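PDB 2H1R: dimethyladenosine transferase, putative from Plasmodium falciparum, which probably dimethylates adenines of ribosomal RNA at N6, using S-adenosyl-L-methionine as methyl donor. Local coordinates for residues A[161-166]-A[206-211]; A[166-171]-A[192-197]. All blocks are in the same frame, centred on the assembly; numbering follows the deposited sequence. Where two conformers were deposited one is given.

Interaction 1: A[161-166]-A[206-211]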
# COMPACT_ATOMS: atom_id res chain seq x y z
N THR A 161 3.48 6.21 -3.40
CA THR A 161 3.32 7.08 -2.26
C THR A 161 1.91 7.55 -2.05
O THR A 161 1.40 7.53 -0.92
CB THR A 161 4.25 8.35 -2.31
OG1 THR A 161 5.54 8.00 -2.83
CG2 THR A 161 4.36 8.94 -0.95
N ILE A 162 1.26 8.00 -3.12
CA ILE A 162 -0.09 8.52 -2.95
C ILE A 162 -1.08 7.39 -2.62
O ILE A 162 -1.94 7.57 -1.77
CB ILE A 162 -0.55 9.39 -4.14
CG1 ILE A 162 0.33 10.62 -4.26
CG2 ILE A 162 -2.00 9.88 -3.92
CD1 ILE A 162 -0.12 11.63 -5.39
N ASN A 163 -0.93 6.23 -3.27
CA ASN A 163 -1.73 5.02 -2.91
C ASN A 163 -1.68 4.69 -1.45
O ASN A 163 -2.73 4.57 -0.77
CB ASN A 163 -1.32 3.84 -3.76
CG ASN A 163 -1.98 3.87 -5.11
OD1 ASN A 163 -3.06 4.42 -5.25
ND2 ASN A 163 -1.34 3.32 -6.10
N VAL A 164 -0.46 4.63 -0.92
CA VAL A 164 -0.25 4.38 0.51
C VAL A 164 -0.92 5.43 1.39
O VAL A 164 -1.61 5.08 2.40
CB VAL A 164 1.28 4.26 0.81
CG1 VAL A 164 1.54 4.14 2.31
CG2 VAL A 164 1.83 3.05 0.14
N LYS A 165 -0.76 6.70 1.04
CA LYS A 165 -1.27 7.79 1.82
C LYS A 165 -2.81 7.81 1.80
O LYS A 165 -3.45 8.23 2.78
CB LYS A 165 -0.75 9.13 1.28
CG LYS A 165 0.72 9.48 1.64
CD LYS A 165 1.21 10.66 0.83
CE LYS A 165 0.72 11.99 1.43
NZ LYS A 165 0.92 13.11 0.44
N LEU A 166 -3.39 7.38 0.69
CA LEU A 166 -4.85 7.37 0.60
C LEU A 166 -5.39 6.34 1.58
O LEU A 166 -6.32 6.64 2.31
CB LEU A 166 -5.34 7.04 -0.82
CG LEU A 166 -6.89 6.91 -0.86
CD1 LEU A 166 -7.53 8.20 -0.52
CD2 LEU A 166 -7.37 6.47 -2.20
N ASP A 206 -9.58 0.44 -8.71
CA ASP A 206 -9.30 0.30 -10.14
C ASP A 206 -9.25 1.65 -10.87
O ASP A 206 -8.31 1.92 -11.62
CB ASP A 206 -10.30 -0.65 -10.85
CG ASP A 206 -10.23 -2.08 -10.30
OD1 ASP A 206 -9.16 -2.45 -9.76
OD2 ASP A 206 -11.23 -2.85 -10.41
N GLU A 207 -10.23 2.50 -10.61
CA GLU A 207 -10.27 3.80 -11.29
C GLU A 207 -9.24 4.78 -10.71
O GLU A 207 -8.66 5.57 -11.46
CB GLU A 207 -11.66 4.43 -11.17
CG GLU A 207 -12.72 3.81 -12.03
CD GLU A 207 -13.80 4.82 -12.41
OE1 GLU A 207 -15.01 4.46 -12.29
OE2 GLU A 207 -13.44 5.96 -12.81
N TRP A 208 -9.09 4.79 -9.39
CA TRP A 208 -8.08 5.62 -8.70
C TRP A 208 -6.69 5.32 -9.23
O TRP A 208 -5.97 6.22 -9.63
CB TRP A 208 -8.09 5.30 -7.20
CG TRP A 208 -6.98 5.91 -6.37
CD1 TRP A 208 -5.83 5.29 -5.96
CD2 TRP A 208 -6.94 7.23 -5.83
NE1 TRP A 208 -5.09 6.14 -5.17
CE2 TRP A 208 -5.74 7.34 -5.08
CE3 TRP A 208 -7.80 8.33 -5.88
CZ2 TRP A 208 -5.39 8.52 -4.41
CZ3 TRP A 208 -7.43 9.50 -5.21
CH2 TRP A 208 -6.26 9.57 -4.48
N ASP A 209 -6.32 4.05 -9.26
CA ASP A 209 -4.99 3.67 -9.70
C ASP A 209 -4.78 3.99 -11.19
O ASP A 209 -3.67 4.35 -11.60
CB ASP A 209 -4.69 2.20 -9.39
CG ASP A 209 -3.22 1.85 -9.59
OD1 ASP A 209 -2.33 2.45 -8.91
OD2 ASP A 209 -2.97 1.01 -10.46
N ASN A 210 -5.82 3.88 -12.00
CA ASN A 210 -5.65 4.19 -13.42
C ASN A 210 -5.50 5.67 -13.69
O ASN A 210 -4.71 6.08 -14.56
CB ASN A 210 -6.78 3.62 -14.28
CG ASN A 210 -6.68 2.13 -14.46
OD1 ASN A 210 -5.64 1.51 -14.20
ND2 ASN A 210 -7.76 1.53 -14.93
N LEU A 211 -6.25 6.47 -12.94
CA LEU A 211 -6.12 7.94 -12.99
C LEU A 211 -4.69 8.34 -12.58
O LEU A 211 -4.05 9.17 -13.24
CB LEU A 211 -7.14 8.62 -12.06
CG LEU A 211 -6.96 10.13 -11.81
CD1 LEU A 211 -7.14 10.98 -13.09
CD2 LEU A 211 -7.90 10.66 -10.72
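Helix 159-167, which leads into the edge strand of the methyltransferase sheet, meets helix 205-216, the first helix after that sheet, through a tryptophan that spans the gap between them. The axes of 161-166 and 206-211 approach to 11.2 Å and run roughly antiparallel, at 147°, a separation bridged by Trp208. Its CG stands anti to the backbone N (chi1 171°), which extends the indole toward the partner helix. There the CD2 methyl of Leu166 lies over one face, 3.6 Å from the centroid of the six-membered ring and 19° off its normal, a CH-pi contact. Ile162 reaches the same ring obliquely, with CG2 3.7 Å from Trp208 CZ2.

Beside this apolar patch the amide of Asn163 works in both directions. Its OD1 lies at the indole edge and takes a short but bent, weak hydrogen bond from Trp208 NE1 (2.7 Å), while its ND2 donates to Asp209 OD1 at 3.1 Å on the anti side, somewhat out of the carboxylate plane. The two bonds, the straighter one to Asp209, set which way round the buried amide is turned. Asp209 is itself held by salt bridges to Arg159 and Arg213, which would be expected to stabilise its negative charge. Phe282 and Leu283 of helix 279-291 also pack on Trp208, completing a buried helix-helix interface between the class I methyltransferase fold and the helical C-terminal part of an rRNA adenine dimethylase.

Interaction 2: A[166-171]-A[192-197]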
# COMPACT_ATOMS: atom_id res chain seq x y z
N LEU A 166 -3.39 7.38 0.69
CA LEU A 166 -4.85 7.37 0.60
C LEU A 166 -5.39 6.34 1.58
O LEU A 166 -6.32 6.64 2.31
CB LEU A 166 -5.34 7.04 -0.82
CG LEU A 166 -6.89 6.91 -0.86
CD1 LEU A 166 -7.53 8.20 -0.52
CD2 LEU A 166 -7.37 6.47 -2.20
N PHE A 167 -4.80 5.16 1.59
CA PHE A 167 -5.35 4.06 2.35
C PHE A 167 -4.94 4.00 3.83
O PHE A 167 -5.69 3.44 4.66
CB PHE A 167 -5.20 2.77 1.57
CG PHE A 167 -6.02 2.78 0.28
CD1 PHE A 167 -7.41 2.61 0.33
CD2 PHE A 167 -5.40 3.07 -0.95
CE1 PHE A 167 -8.18 2.68 -0.84
CE2 PHE A 167 -6.17 3.14 -2.15
CZ PHE A 167 -7.55 2.94 -2.09
N CYS A 168 -3.80 4.60 4.16
CA CYS A 168 -3.25 4.51 5.50
C CYS A 168 -2.61 5.81 6.01
O CYS A 168 -2.42 6.76 5.25
CB CYS A 168 -2.21 3.38 5.56
SG CYS A 168 -2.73 1.78 4.86
N LYS A 169 -2.34 5.85 7.30
CA LYS A 169 -1.35 6.75 7.86
C LYS A 169 -0.09 5.89 7.94
O LYS A 169 -0.11 4.79 8.53
CB LYS A 169 -1.75 7.25 9.24
CG LYS A 169 -3.18 7.81 9.28
CD LYS A 169 -3.57 8.26 10.68
CE LYS A 169 -4.08 7.08 11.53
NZ LYS A 169 -3.84 7.31 12.97
N VAL A 170 0.97 6.39 7.33
CA VAL A 170 2.26 5.72 7.25
C VAL A 170 3.28 6.49 8.09
O VAL A 170 3.47 7.70 7.89
CB VAL A 170 2.79 5.69 5.82
CG1 VAL A 170 3.98 4.70 5.69
CG2 VAL A 170 1.67 5.31 4.88
N THR A 171 3.92 5.80 9.03
CA THR A 171 4.98 6.41 9.82
C THR A 171 6.22 5.52 9.88
O THR A 171 6.11 4.31 9.76
CB THR A 171 4.52 6.71 11.25
OG1 THR A 171 3.95 5.53 11.81
CG2 THR A 171 3.48 7.85 11.29
N VAL A 192 8.34 0.45 8.93
CA VAL A 192 7.26 1.44 8.84
C VAL A 192 6.00 0.85 9.46
O VAL A 192 5.88 -0.40 9.56
CB VAL A 192 6.97 1.88 7.37
CG1 VAL A 192 8.19 2.55 6.74
CG2 VAL A 192 6.56 0.73 6.51
N LYS A 193 5.11 1.73 9.90
CA LYS A 193 3.80 1.35 10.44
C LYS A 193 2.71 1.95 9.58
O LYS A 193 2.80 3.11 9.17
CB LYS A 193 3.67 1.87 11.87
CG LYS A 193 2.34 1.51 12.59
CD LYS A 193 2.37 2.02 14.06
CE LYS A 193 2.06 3.52 14.14
NZ LYS A 193 2.16 4.13 15.56
N LEU A 194 1.72 1.12 9.27
CA LEU A 194 0.55 1.51 8.49
C LEU A 194 -0.68 1.33 9.36
O LEU A 194 -0.90 0.22 9.87
CB LEU A 194 0.36 0.62 7.26
CG LEU A 194 1.47 0.33 6.25
CD1 LEU A 194 0.91 -0.38 5.01
CD2 LEU A 194 2.17 1.60 5.87
N ILE A 195 -1.46 2.40 9.49
CA ILE A 195 -2.78 2.35 10.08
C ILE A 195 -3.86 2.72 9.04
O ILE A 195 -4.01 3.89 8.73
CB ILE A 195 -2.94 3.33 11.25
CG1 ILE A 195 -1.73 3.31 12.22
CG2 ILE A 195 -4.28 3.08 11.92
CD1 ILE A 195 -1.65 2.11 13.10
N PRO A 196 -4.61 1.73 8.54
CA PRO A 196 -5.67 1.87 7.54
C PRO A 196 -6.72 2.89 7.93
O PRO A 196 -7.14 2.93 9.09
CB PRO A 196 -6.28 0.47 7.47
CG PRO A 196 -5.17 -0.42 7.83
CD PRO A 196 -4.44 0.31 8.93
N LYS A 197 -7.11 3.73 6.97
CA LYS A 197 -8.17 4.72 7.17
C LYS A 197 -9.46 4.15 6.59
O LYS A 197 -9.59 4.03 5.36
CB LYS A 197 -7.82 6.04 6.47
CG LYS A 197 -6.54 6.70 6.98
CD LYS A 197 -6.39 8.09 6.44
CE LYS A 197 -5.59 8.08 5.15
NZ LYS A 197 -5.66 9.41 4.41
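Val170 and Leu194 pack side by side as a non-hydrogen-bonded pair of an antiparallel ladder, pointing the same way from the sheet, with Val170 CG1 3.6 Å from Leu194 CD2. The ladder joins strands 168-176 and 189-196, adjacent and antiparallel at one edge of the seven-stranded class I methyltransferase sheet, in its characteristic 3-2-1-4-5-7-6 order. Cys168 lies on the same face, paired with Pro196 across the strands. Leu194 also touches Leu138 of strand 135-141, the next strand inward, so this face continues into the sheet.

The backbones are joined by two reciprocal pairs of hydrogen bonds, Lys169 with Ile195 and Thr171 with Lys193, all close to straight at the hydrogen. Between them, CA-H...O contacts such as that of Val170 CA with Lys193 O, 3.3 Å, fill the non-hydrogen-bonded positions. Pro196, which has no N-H to offer, occupies one of these positions, where the ladder asks for none.

The other face, with Lys169, Thr171, Lys193 and Ile195, is more exposed. The aliphatic part of Lys169 crosses Ile195, bringing CE to 3.9 Å from Ile195 CB, and Thr171 OG1 rests against the chain of Lys193, 3.6 Å from its CE. Where the helix gives way to the strand, Phe167 O accepts from Lys197 N at 2.7 Å, adding one more rung beyond Pro196. The Lys197 chain, bent at chi3 (-92°), folds back over this junction; its NZ bonds to Lys165 O, and its CE sits 3.3 Å from Leu166 O and 3.4 Å from Cys168 O.

In the fold
Interactions 1 and 2 meet at Leu166, which presents its side chain to Trp208 while its backbone leads into the strand pairing, with its O bonded to Ser200 OG, so helix 159-167 serves both contacts. Their centres lie about 14 Å apart, and the Lys197 chain of interaction 2 returns to the helix of interaction 1. Along the chain the strand pairing 166-171 with 192-197 is nested inside the loop closed by the helix contact 161-166 with 206-211. Interaction 1 lies away from the predicted S-adenosyl-L-methionine site, whereas interaction 2 comes closer: the side chain of Val192 is about 11 Å from that of Asn113, a predicted binding residue.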